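Local coordinates for restrictocin (Aspergillus restrictus, PDB 1AQZ), which probably cleaves a single site in the large ribosomal RNA as a highly specific fungal ribotoxin, thereby inactivating the ribosome, at residues Lys60-Lys63 / Gly64-Pro67. Residues are numbered along the deposited sequence; the frame is centred on the assembly and turned at random.
Sequences KLIK and GRTP
Ile62 and Arg65 close a type II beta turn at the protein surface, where Arg65 N donates a hydrogen bond to Ile62 O over 3.3 Å, a long bond for a backbone pair. Its N-H...O angle of 156° is only moderately bent. Lys63 and Gly64 fill the two central positions; Gly64 takes the left-handed backbone conformation (phi 93°) that belongs to the third position of a type II turn and that glycine adopts readily. The turn lies in the long loop between strand 49-51 and helix 73-76 of this ribonuclease-family fold.

On one side of the turn the side chains of Ile62 and Arg65 run alongside each other, pointing the same way. With its chain leaving anti to the carbonyl carbon (chi1 -61°), Arg65 CG lies 4.0 Å from Ile62 CB and equally close to Ile62 CG2. Beyond the turn, a methyl of Leu61 meets the CG corner of the Pro67 ring across the two arms. Farther back, a backbone hydrogen bond joins Ile62 to Gly54, while Pro67 packs on Asn53 and Tyr55, and both arms thus lie against preceding residues of the loop. Leu61 CD1 approaches Arg65 O at 3.7 Å, whereas its other methyl, Leu61 CD2, presses on Pro67 CG at 3.5 Å, tighter than usual van der Waals contact.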
loop_
_atom_site.group_PDB
_atom_site.type_symbol
_atom_site.label_atom_id
_atom_site.label_comp_id
_atom_site.label_asym_id
_atom_site.label_seq_id
_atom_site.Cartn_x
_atom_site.Cartn_y
_atom_site.Cartn_z
ATOM N N LYS A 60 12.763 -11.032 -8.322
ATOM C CA LYS A 60 12.527 -11.367 -9.706
ATOM C C LYS A 60 11.115 -10.960 -10.082
ATOM O O LYS A 60 10.166 -11.231 -9.343
ATOM C CB LYS A 60 12.658 -12.875 -9.905
ATOM C CG LYS A 60 14.106 -13.405 -9.847
ATOM C CD LYS A 60 14.372 -14.271 -8.591
ATOM C CE LYS A 60 13.547 -15.587 -8.596
ATOM N NZ LYS A 60 13.310 -16.174 -7.227
ATOM N N LEU A 61 10.993 -10.287 -11.214
ATOM C CA LEU A 61 9.726 -9.817 -11.766
ATOM C C LEU A 61 8.959 -11.060 -12.273
ATOM O O LEU A 61 9.531 -11.880 -12.953
ATOM C CB LEU A 61 10.017 -8.831 -12.905
ATOM C CG LEU A 61 9.133 -7.619 -13.171
ATOM C CD1 LEU A 61 8.785 -7.638 -14.614
ATOM C CD2 LEU A 61 7.871 -7.619 -12.348
ATOM N N ILE A 62 7.714 -11.259 -11.854
ATOM C CA ILE A 62 6.945 -12.436 -12.271
ATOM C C ILE A 62 6.574 -12.188 -13.723
ATOM O O ILE A 62 6.299 -11.059 -14.095
ATOM C CB ILE A 62 5.629 -12.585 -11.421
ATOM C CG1 ILE A 62 5.927 -12.715 -9.918
ATOM C CG2 ILE A 62 4.721 -13.677 -12.004
ATOM C CD1 ILE A 62 6.743 -13.890 -9.520
ATOM N N LYS A 63 6.582 -13.234 -14.550
ATOM C CA LYS A 63 6.225 -13.137 -15.985
ATOM C C LYS A 63 4.799 -12.680 -16.233
ATOM O O LYS A 63 3.871 -13.282 -15.700
ATOM C CB LYS A 63 6.425 -14.507 -16.687
ATOM C CG LYS A 63 5.793 -14.607 -18.087
ATOM C CD LYS A 63 6.163 -15.885 -18.913
ATOM C CE LYS A 63 5.565 -17.236 -18.369
ATOM N NZ LYS A 63 4.052 -17.393 -18.187
ATOM N N GLY A 64 4.641 -11.645 -17.063
ATOM C CA GLY A 64 3.334 -11.118 -17.405
ATOM C C GLY A 64 2.892 -9.970 -16.508
ATOM O O GLY A 64 1.923 -9.248 -16.817
ATOM N N ARG A 65 3.588 -9.779 -15.395
ATOM C CA ARG A 65 3.244 -8.721 -14.467
ATOM C C ARG A 65 4.013 -7.450 -14.747
ATOM O O ARG A 65 5.163 -7.479 -15.218
ATOM C CB ARG A 65 3.475 -9.209 -13.059
ATOM C CG ARG A 65 2.606 -10.406 -12.741
ATOM C CD ARG A 65 1.418 -9.893 -11.998
ATOM N NE ARG A 65 1.571 -10.159 -10.584
ATOM C CZ ARG A 65 1.207 -9.356 -9.581
ATOM N NH1 ARG A 65 0.677 -8.154 -9.773
ATOM N NH2 ARG A 65 1.413 -9.771 -8.357
ATOM N N THR A 66 3.367 -6.324 -14.456
ATOM C CA THR A 66 3.963 -5.000 -14.702
ATOM C C THR A 66 4.015 -4.125 -13.431
ATOM O O THR A 66 2.986 -3.766 -12.857
ATOM C CB THR A 66 3.165 -4.252 -15.839
ATOM O OG1 THR A 66 3.294 -4.983 -17.073
ATOM C CG2 THR A 66 3.676 -2.790 -16.038
ATOM N N PRO A 67 5.227 -3.808 -12.974
ATOM C CA PRO A 67 5.311 -2.981 -11.776
ATOM C C PRO A 67 4.833 -1.526 -11.980
ATOM O O PRO A 67 4.892 -0.942 -13.093
ATOM C CB PRO A 67 6.810 -3.009 -11.435
ATOM C CG PRO A 67 7.363 -4.180 -12.186
ATOM C CD PRO A 67 6.556 -4.202 -13.451
#